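Local coordinates for Alpha/beta hydrolase fold-3 domain protein (Sulfolobus islandicus, PDB 5LK6) that probably hydrolyses carboxylic esters as a thermostable lipase or carboxylesterase of the alpha/beta hydrolase fold, at residues A[13-18]-A[277-282]; A[187-192]-A[198-203]; A[238-243]-A[249-254]. All blocks are in the same frame, centred on the assembly; numbering follows the deposited sequence.

From the N terminus, the loop after helix 5-12 contributes residues 13-18 to contact 1, whose other half, 277-282, follows strand 272-273 near the end of the chain. This contact therefore closes a very long loop of 258 residues, and the other two lie within it, one after the other. Contact 2 closes first, joining helix 187-191 to the start of helix 200-210 across a five-residue connection; contact 3 then pairs strand 236-241 with helix 247-259. Contacts 1 and 2 touch through Val17 and His202, while Tyr192 and Met189 of contact 2 pack on contact 3. Together they tie the N-terminal region, the 187-210 helices and the central sheet.

Contact 1 of 3, residues A[13-18]-A[277-282]; sequences SGFIVP and LSFFPL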
loop_
_atom_site.group_PDB
_atom_site.type_symbol
_atom_site.label_atom_id
_atom_site.label_comp_id
_atom_site.label_asym_id
_atom_site.label_seq_id
_atom_site.Cartn_x
_atom_site.Cartn_y
_atom_site.Cartn_z
ATOM N N SER A 13 -9.934 25.107 -4.937
ATOM C CA SER A 13 -9.873 25.810 -6.194
ATOM C C SER A 13 -10.877 25.292 -7.228
ATOM O O SER A 13 -10.648 25.473 -8.418
ATOM C CB SER A 13 -8.467 25.673 -6.747
ATOM O OG SER A 13 -8.350 24.378 -7.286
ATOM N N GLY A 14 -11.954 24.615 -6.802
ATOM C CA GLY A 14 -13.016 24.148 -7.719
ATOM C C GLY A 14 -12.811 22.899 -8.578
ATOM O O GLY A 14 -13.573 22.655 -9.544
ATOM N N PHE A 15 -11.831 22.087 -8.232
ATOM C CA PHE A 15 -11.678 20.750 -8.852
ATOM C C PHE A 15 -12.894 19.853 -8.479
ATOM O O PHE A 15 -13.114 19.505 -7.302
ATOM C CB PHE A 15 -10.348 20.154 -8.410
ATOM C CG PHE A 15 -10.031 18.813 -8.961
ATOM C CD1 PHE A 15 -9.327 18.698 -10.163
ATOM C CD2 PHE A 15 -10.293 17.671 -8.223
ATOM C CE1 PHE A 15 -8.986 17.456 -10.665
ATOM C CE2 PHE A 15 -9.945 16.416 -8.696
ATOM C CZ PHE A 15 -9.303 16.302 -9.918
ATOM N N ILE A 16 -13.702 19.544 -9.498
ATOM C CA ILE A 16 -14.987 18.902 -9.315
ATOM C C ILE A 16 -15.511 18.318 -10.618
ATOM O O ILE A 16 -15.249 18.815 -11.720
ATOM C CB ILE A 16 -16.043 19.916 -8.731
ATOM C CG1 ILE A 16 -17.215 19.182 -7.972
ATOM C CG2 ILE A 16 -16.515 20.920 -9.818
ATOM C CD1 ILE A 16 -16.873 18.214 -6.803
ATOM N N VAL A 17 -16.294 17.268 -10.477
ATOM C CA VAL A 17 -17.148 16.828 -11.556
ATOM C C VAL A 17 -18.576 17.079 -11.070
ATOM O O VAL A 17 -19.012 16.427 -10.106
ATOM C CB VAL A 17 -16.925 15.359 -11.902
ATOM C CG1 VAL A 17 -17.804 14.991 -13.072
ATOM C CG2 VAL A 17 -15.466 15.110 -12.230
ATOM N N PRO A 18 -19.297 18.032 -11.714
ATOM C CA PRO A 18 -20.639 18.482 -11.219
ATOM C C PRO A 18 -21.784 17.516 -11.493
ATOM O O PRO A 18 -22.775 17.918 -12.087
ATOM C CB PRO A 18 -20.857 19.808 -11.961
ATOM C CG PRO A 18 -20.076 19.631 -13.255
ATOM C CD PRO A 18 -18.888 18.746 -12.959
ATOM N N LEU A 277 -6.449 7.659 -7.961
ATOM C CA LEU A 277 -5.606 7.074 -9.012
ATOM C C LEU A 277 -5.807 7.758 -10.389
ATOM O O LEU A 277 -4.871 7.830 -11.157
ATOM C CB LEU A 277 -5.824 5.559 -9.171
ATOM C CG LEU A 277 -5.079 4.680 -8.162
ATOM C CD1 LEU A 277 -5.715 4.752 -6.782
ATOM C CD2 LEU A 277 -5.015 3.234 -8.670
ATOM N N SER A 278 -7.024 8.237 -10.687
ATOM C CA SER A 278 -7.284 8.890 -11.964
ATOM C C SER A 278 -6.492 10.223 -12.056
ATOM O O SER A 278 -6.220 10.722 -13.167
ATOM C CB SER A 278 -8.800 9.102 -12.191
ATOM O OG SER A 278 -9.540 7.891 -12.251
ATOM N N PHE A 279 -6.106 10.774 -10.894
ATOM C CA PHE A 279 -5.444 12.071 -10.813
ATOM C C PHE A 279 -4.084 11.937 -10.196
ATOM O O PHE A 279 -3.609 12.841 -9.472
ATOM C CB PHE A 279 -6.322 13.058 -10.064
ATOM C CG PHE A 279 -7.712 12.994 -10.516
ATOM C CD1 PHE A 279 -8.008 13.277 -11.807
ATOM C CD2 PHE A 279 -8.728 12.500 -9.682
ATOM C CE1 PHE A 279 -9.330 13.136 -12.271
ATOM C CE2 PHE A 279 -10.041 12.374 -10.124
ATOM C CZ PHE A 279 -10.343 12.694 -11.426
ATOM N N PHE A 280 -3.414 10.854 -10.577
ATOM C CA PHE A 280 -2.073 10.571 -10.057
ATOM C C PHE A 280 -1.025 11.673 -10.269
ATOM O O PHE A 280 -0.155 11.781 -9.446
ATOM C CB PHE A 280 -1.548 9.200 -10.516
ATOM C CG PHE A 280 -1.295 9.080 -12.011
ATOM C CD1 PHE A 280 -0.099 9.531 -12.568
ATOM C CD2 PHE A 280 -2.220 8.454 -12.844
ATOM C CE1 PHE A 280 0.136 9.391 -13.941
ATOM C CE2 PHE A 280 -1.999 8.313 -14.199
ATOM C CZ PHE A 280 -0.823 8.790 -14.754
ATOM N N PRO A 281 -1.115 12.505 -11.337
ATOM C CA PRO A 281 -0.128 13.592 -11.434
ATOM C C PRO A 281 -0.271 14.675 -10.389
ATOM O O PRO A 281 0.713 15.262 -10.011
ATOM C CB PRO A 281 -0.357 14.186 -12.833
ATOM C CG PRO A 281 -1.172 13.202 -13.564
ATOM C CD PRO A 281 -1.994 12.500 -12.522
ATOM N N LEU A 282 -1.485 14.935 -9.941
ATOM C CA LEU A 282 -1.753 15.917 -8.890
ATOM C C LEU A 282 -1.720 15.318 -7.480
ATOM O O LEU A 282 -1.605 16.020 -6.520
ATOM C CB LEU A 282 -3.160 16.490 -9.112
ATOM C CG LEU A 282 -3.425 17.713 -9.994
ATOM C CD1 LEU A 282 -2.290 18.004 -10.969
ATOM C CD2 LEU A 282 -4.783 17.568 -10.704
#
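Phe15 and Phe279 meet in a T-shaped (edge-to-face) stack that pins the loop following helix 5-12 to the loop after strand 272-273, so the N-terminal region of this alpha/beta hydrolase is joined to the loop leading into the last helix, 285-302. The aromatic evidence is clear: the ring centroids are 5.0 Å apart and the planes stand at 89°. Phe15 supplies the edge and Phe279 the face. With CG of Phe15 anti to its own backbone nitrogen (chi1 -179°), the ring is carried outward from its loop and its far corner, CZ, leads into the contact.

The remaining contacts are purely apolar. Leu282 brings a methyl up obliquely to the incoming ring, its CD2 lying 4.2 Å from Phe15 CE1. Beneath the receiving ring, on the face opposite Phe15, CB of Ser278 sits 3.9 Å from the Phe279 plane, which leaves that ring sandwiched. Outside the two segments, Leu34 of helix 24-36 touches both phenylalanines, and the ring of Phe197 meets Phe15. Phe279 also lies near, without touching, the probable Ser-His-Asp triad. Replacing Phe279 by alanine would probably leave the Phe15 edge without an aromatic face to rest on and open a gap between Ser278 CB and Phe15 CZ.

The approach is central rather than grazing: Phe15 CZ stands 3.6 Å above the middle of the Phe279 ring, with CG, its nearest ring carbon, 3.7 Å away.

Contact 2 of 3, residues A[187-192]-A[198-203]; sequences RSMIEY and LTREHI
Met189, Ile190 and Arg200 make a largely apolar helix-to-helix contact, Ile203 joining them, between helix 187-191 and the first turn of helix 200-210, two helices that follow strand 173-176 of the hydrolase sheet. In Met189 the bend at chi2 (74°) sets SD toward the second helix, and that at chi3 (69°) turns CE toward Ile203 CD1. There Met189 SD lies 3.9 Å from Arg200 CG, the two side chains crossing at about a right angle, and 4.1 Å from Ile203 CD1, where the side chains reach toward each other tip to tip.

Arg200 is extended from CG to NE, which carries its guanidinium beside helix 187-191. CG of Met189 lies over one face of that group, while Ile190 runs alongside the arginine in the same direction and brings CD1 next to NH2.

The polar link is made by water. One molecule donates to Tyr192 O (2.6 Å) and to Leu198 O (2.7 Å), bridging two carbonyl oxygens 4.0 Å apart. Thr199 fixes the start of the second helix as its N-cap: OG1 accepts from His202 N at 2.9 Å.

Nearby, Leu198 touches His274, the histidine of a probable Ser-His-Asp triad. Helices inserted after strand 173-176 and packed against the loop that follows helix 5-12 are consistent with the cap region of hormone-sensitive-lipase-like esterases.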
loop_
_atom_site.group_PDB
_atom_site.type_symbol
_atom_site.label_atom_id
_atom_site.label_comp_id
_atom_site.label_asym_id
_atom_site.label_seq_id
_atom_site.Cartn_x
_atom_site.Cartn_y
_atom_site.Cartn_z
ATOM N N ARG A 187 -20.473 5.149 8.902
ATOM C CA ARG A 187 -19.894 6.370 9.397
ATOM C C ARG A 187 -19.204 7.154 8.296
ATOM O O ARG A 187 -19.412 8.329 8.155
ATOM C CB ARG A 187 -18.947 6.059 10.570
ATOM C CG ARG A 187 -18.112 7.243 11.011
ATOM C CD ARG A 187 -18.017 7.431 12.501
ATOM N NE ARG A 187 -17.727 8.864 12.581
ATOM C CZ ARG A 187 -18.318 9.740 13.397
ATOM N NH1 ARG A 187 -19.238 9.345 14.309
ATOM N NH2 ARG A 187 -17.955 11.030 13.309
ATOM N N SER A 188 -18.402 6.497 7.500
ATOM C CA SER A 188 -17.811 7.160 6.367
ATOM C C SER A 188 -18.864 7.772 5.422
ATOM O O SER A 188 -18.679 8.874 4.942
ATOM C CB SER A 188 -16.815 6.252 5.636
ATOM O OG SER A 188 -17.442 5.294 4.854
ATOM N N MET A 189 -19.986 7.106 5.171
ATOM C CA MET A 189 -20.982 7.691 4.266
ATOM C C MET A 189 -21.604 8.928 4.909
ATOM O O MET A 189 -21.913 9.884 4.220
ATOM C CB MET A 189 -22.052 6.645 3.953
ATOM C CG MET A 189 -23.285 7.074 3.154
ATOM S SD MET A 189 -22.752 7.286 1.470
ATOM C CE MET A 189 -22.416 5.574 1.020
ATOM N N ILE A 190 -21.861 8.886 6.212
ATOM C CA ILE A 190 -22.448 10.040 6.898
ATOM C C ILE A 190 -21.418 11.201 6.950
ATOM O O ILE A 190 -21.697 12.267 6.495
ATOM C CB ILE A 190 -22.957 9.704 8.331
ATOM C CG1 ILE A 190 -24.088 8.642 8.385
ATOM C CG2 ILE A 190 -23.402 10.974 9.035
ATOM C CD1 ILE A 190 -25.080 8.708 7.271
ATOM N N GLU A 191 -20.238 10.963 7.507
ATOM C CA GLU A 191 -19.263 12.017 7.782
ATOM C C GLU A 191 -18.646 12.676 6.535
ATOM O O GLU A 191 -18.314 13.821 6.581
ATOM C CB GLU A 191 -18.153 11.446 8.657
ATOM C CG GLU A 191 -17.268 12.457 9.367
ATOM C CD GLU A 191 -17.905 13.141 10.578
ATOM O OE1 GLU A 191 -17.211 14.062 11.200
ATOM O OE2 GLU A 191 -19.106 12.790 10.840
ATOM N N TYR A 192 -18.484 11.938 5.442
ATOM C CA TYR A 192 -17.848 12.417 4.220
ATOM C C TYR A 192 -18.862 12.440 3.086
ATOM O O TYR A 192 -18.541 12.370 1.901
ATOM C CB TYR A 192 -16.637 11.528 3.891
ATOM C CG TYR A 192 -15.746 11.304 5.090
ATOM C CD1 TYR A 192 -15.327 12.370 5.850
ATOM C CD2 TYR A 192 -15.290 10.043 5.447
ATOM C CE1 TYR A 192 -14.519 12.197 6.933
ATOM C CE2 TYR A 192 -14.436 9.869 6.528
ATOM C CZ TYR A 192 -14.070 10.959 7.253
ATOM O OH TYR A 192 -13.302 10.889 8.361
ATOM N N LEU A 198 -16.285 12.944 -4.198
ATOM C CA LEU A 198 -17.427 12.069 -4.368
ATOM C C LEU A 198 -18.363 12.358 -3.181
ATOM O O LEU A 198 -17.935 12.321 -2.027
ATOM C CB LEU A 198 -17.027 10.585 -4.452
ATOM C CG LEU A 198 -18.176 9.572 -4.424
ATOM C CD1 LEU A 198 -18.988 9.672 -5.699
ATOM C CD2 LEU A 198 -17.710 8.140 -4.210
ATOM N N THR A 199 -19.629 12.655 -3.496
ATOM C CA THR A 199 -20.667 13.001 -2.527
ATOM C C THR A 199 -21.791 12.020 -2.512
ATOM O O THR A 199 -22.003 11.293 -3.480
ATOM C CB THR A 199 -21.299 14.384 -2.831
ATOM O OG1 THR A 199 -22.106 14.357 -4.025
ATOM C CG2 THR A 199 -20.239 15.395 -2.963
ATOM N N ARG A 200 -22.532 12.030 -1.417
ATOM C CA ARG A 200 -23.703 11.192 -1.300
ATOM C C ARG A 200 -24.685 11.519 -2.457
ATOM O O ARG A 200 -25.241 10.603 -3.051
ATOM C CB ARG A 200 -24.375 11.363 0.061
ATOM C CG ARG A 200 -25.214 10.186 0.558
ATOM C CD ARG A 200 -26.296 10.725 1.474
ATOM N NE ARG A 200 -26.726 9.798 2.541
ATOM C CZ ARG A 200 -26.571 9.970 3.877
ATOM N NH1 ARG A 200 -25.929 11.055 4.436
ATOM N NH2 ARG A 200 -27.087 9.013 4.676
ATOM N N GLU A 201 -24.866 12.799 -2.789
ATOM C CA GLU A 201 -25.728 13.181 -3.894
ATOM C C GLU A 201 -25.222 12.542 -5.169
ATOM O O GLU A 201 -26.042 12.111 -5.975
ATOM C CB GLU A 201 -25.840 14.704 -4.067
ATOM C CG GLU A 201 -27.025 15.279 -3.322
ATOM C CD GLU A 201 -27.133 16.801 -3.409
ATOM O OE1 GLU A 201 -26.761 17.357 -4.496
ATOM O OE2 GLU A 201 -27.611 17.395 -2.372
ATOM N N HIS A 202 -23.890 12.481 -5.357
ATOM C CA HIS A 202 -23.388 11.846 -6.554
ATOM C C HIS A 202 -23.781 10.354 -6.559
ATOM O O HIS A 202 -24.245 9.816 -7.560
ATOM C CB HIS A 202 -21.903 11.921 -6.744
ATOM C CG HIS A 202 -21.323 13.281 -6.881
ATOM N ND1 HIS A 202 -22.065 14.440 -6.991
ATOM C CD2 HIS A 202 -20.030 13.665 -6.888
ATOM C CE1 HIS A 202 -21.257 15.483 -7.034
ATOM N NE2 HIS A 202 -20.019 15.036 -6.974
ATOM N N ILE A 203 -23.578 9.677 -5.447
ATOM C CA ILE A 203 -23.880 8.253 -5.398
ATOM C C ILE A 203 -25.349 8.031 -5.737
ATOM O O ILE A 203 -25.660 7.150 -6.551
ATOM C CB ILE A 203 -23.505 7.651 -4.026
ATOM C CG1 ILE A 203 -21.962 7.688 -3.838
ATOM C CG2 ILE A 203 -24.002 6.205 -3.900
ATOM C CD1 ILE A 203 -21.514 7.734 -2.390
HETATM O O HOH W 1 -18.101 14.072 0.010
#

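Contact 3 of 3, residues A[238-243]-A[249-254]; sequences IITAEY and QGEAYA
Ile238 points from strand 236-241 toward helix 247-259, and its CD1 settles on Ala254, 3.6 Å from CA and 3.7 Å from CB. Ile238 CD1 also meets the edge of the Tyr253 ring, near its plane and 4.3 Å from CD2, so the aliphatic tip rests against Ala254 and beside the tyrosine rather than over its face. With CG1 of Ile238 anti to the carbonyl carbon (chi1 -63°) and chi2 extended (173°), CD1 reaches the helix, while CG2 is left lying 4.0 Å from Gly250 O.

Two residues along the strand, Thr240 also faces the helix. Thr240 OG1 stands 4.2 Å from Gly250 CA, where the missing side chain lets the backbones approach to 6.5 Å between the two CA atoms. The detailed placing of the Thr240 and Glu251 side-chain ends against each other is doubtful.

The axes of the strand and helix segments run nearly antiparallel, at 154°, and 8.5 Å apart, as expected for the first half of a beta-alpha-beta crossover; strand 264-269 completes the unit.

Beyond the segments, Glu251 OE2 forms a salt bridge with Arg268 of that strand, and Asn270 of the second subunit packs on the glutamate. The chemistry thus divides: small and aliphatic groups set the helix on the sheet, whereas the carboxylate, paired with Arg268, adds a charged tie to strand 264-269.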
loop_
_atom_site.group_PDB
_atom_site.type_symbol
_atom_site.label_atom_id
_atom_site.label_comp_id
_atom_site.label_asym_id
_atom_site.label_seq_id
_atom_site.Cartn_x
_atom_site.Cartn_y
_atom_site.Cartn_z
ATOM N N ILE A 238 -7.619 -4.995 -2.006
ATOM C CA ILE A 238 -8.638 -3.962 -1.867
ATOM C C ILE A 238 -7.961 -2.680 -1.383
ATOM O O ILE A 238 -7.262 -2.715 -0.397
ATOM C CB ILE A 238 -9.764 -4.408 -0.939
ATOM C CG1 ILE A 238 -10.426 -5.611 -1.591
ATOM C CG2 ILE A 238 -10.775 -3.297 -0.814
ATOM C CD1 ILE A 238 -11.479 -6.313 -0.741
ATOM N N ILE A 239 -8.170 -1.588 -2.112
ATOM C CA ILE A 239 -7.615 -0.295 -1.779
ATOM C C ILE A 239 -8.760 0.606 -1.439
ATOM O O ILE A 239 -9.782 0.625 -2.120
ATOM C CB ILE A 239 -6.861 0.322 -2.961
ATOM C CG1 ILE A 239 -5.583 -0.432 -3.186
ATOM C CG2 ILE A 239 -6.551 1.816 -2.775
ATOM C CD1 ILE A 239 -5.021 -0.141 -4.562
ATOM N N THR A 240 -8.539 1.443 -0.427
ATOM C CA THR A 240 -9.596 2.244 0.164
ATOM C C THR A 240 -8.982 3.628 0.410
ATOM O O THR A 240 -7.710 3.809 0.487
ATOM C CB THR A 240 -10.076 1.375 1.341
ATOM O OG1 THR A 240 -11.457 0.899 1.151
ATOM C CG2 THR A 240 -9.856 1.933 2.581
ATOM N N ALA A 241 -9.857 4.644 0.406
ATOM C CA ALA A 241 -9.416 6.005 0.742
ATOM C C ALA A 241 -10.024 6.451 2.061
ATOM O O ALA A 241 -11.177 6.144 2.375
ATOM C CB ALA A 241 -9.731 6.963 -0.343
ATOM N N GLU A 242 -9.221 7.192 2.841
ATOM C CA GLU A 242 -9.618 7.592 4.176
ATOM C C GLU A 242 -10.796 8.534 4.151
ATOM O O GLU A 242 -11.722 8.333 4.910
ATOM C CB GLU A 242 -8.468 8.224 4.920
ATOM C CG GLU A 242 -8.828 8.527 6.343
ATOM C CD GLU A 242 -7.767 9.246 7.136
ATOM O OE1 GLU A 242 -6.711 9.630 6.576
ATOM O OE2 GLU A 242 -8.005 9.390 8.360
ATOM N N TYR A 243 -10.751 9.527 3.264
ATOM C CA TYR A 243 -11.769 10.593 3.210
ATOM C C TYR A 243 -12.682 10.325 2.024
ATOM O O TYR A 243 -12.710 11.070 1.025
ATOM C CB TYR A 243 -11.124 12.004 3.170
ATOM C CG TYR A 243 -10.489 12.349 4.474
ATOM C CD1 TYR A 243 -11.273 12.783 5.558
ATOM C CD2 TYR A 243 -9.132 12.199 4.665
ATOM C CE1 TYR A 243 -10.715 13.056 6.796
ATOM C CE2 TYR A 243 -8.551 12.473 5.882
ATOM C CZ TYR A 243 -9.333 12.905 6.945
ATOM O OH TYR A 243 -8.745 13.145 8.160
ATOM N N GLN A 249 -17.658 0.660 3.486
ATOM C CA GLN A 249 -18.144 -0.512 2.736
ATOM C C GLN A 249 -17.044 -1.386 2.031
ATOM O O GLN A 249 -17.089 -2.663 2.049
ATOM C CB GLN A 249 -19.295 -0.105 1.785
ATOM C CG GLN A 249 -18.872 0.705 0.591
ATOM C CD GLN A 249 -20.088 1.158 -0.186
ATOM O OE1 GLN A 249 -20.427 0.640 -1.283
ATOM N NE2 GLN A 249 -20.778 2.120 0.393
ATOM N N GLY A 250 -16.067 -0.709 1.441
ATOM C CA GLY A 250 -14.921 -1.399 0.835
ATOM C C GLY A 250 -14.233 -2.272 1.865
ATOM O O GLY A 250 -13.936 -3.423 1.618
ATOM N N GLU A 251 -14.019 -1.725 3.048
ATOM C CA GLU A 251 -13.411 -2.466 4.163
ATOM C C GLU A 251 -14.312 -3.521 4.725
ATOM O O GLU A 251 -13.819 -4.550 5.102
ATOM C CB GLU A 251 -12.882 -1.531 5.276
ATOM C CG GLU A 251 -11.775 -0.652 4.753
ATOM C CD GLU A 251 -11.179 0.328 5.747
ATOM O OE1 GLU A 251 -11.419 0.217 6.983
ATOM O OE2 GLU A 251 -10.427 1.210 5.262
ATOM N N ALA A 252 -15.614 -3.300 4.772
ATOM C CA ALA A 252 -16.554 -4.388 5.071
ATOM C C ALA A 252 -16.416 -5.586 4.108
ATOM O O ALA A 252 -16.320 -6.751 4.567
ATOM C CB ALA A 252 -17.982 -3.899 5.086
ATOM N N TYR A 253 -16.368 -5.292 2.814
ATOM C CA TYR A 253 -16.237 -6.349 1.803
ATOM C C TYR A 253 -14.927 -7.113 1.992
ATOM O O TYR A 253 -14.916 -8.320 2.053
ATOM C CB TYR A 253 -16.340 -5.798 0.373
ATOM C CG TYR A 253 -16.602 -6.879 -0.677
ATOM C CD1 TYR A 253 -17.843 -7.485 -0.774
ATOM C CD2 TYR A 253 -15.634 -7.251 -1.596
ATOM C CE1 TYR A 253 -18.098 -8.440 -1.729
ATOM C CE2 TYR A 253 -15.875 -8.189 -2.556
ATOM C CZ TYR A 253 -17.109 -8.795 -2.608
ATOM O OH TYR A 253 -17.371 -9.768 -3.539
ATOM N N ALA A 254 -13.849 -6.408 2.172
ATOM C CA ALA A 254 -12.603 -7.020 2.606
ATOM C C ALA A 254 -12.735 -7.984 3.788
ATOM O O ALA A 254 -12.308 -9.122 3.739
ATOM C CB ALA A 254 -11.586 -5.932 2.960
#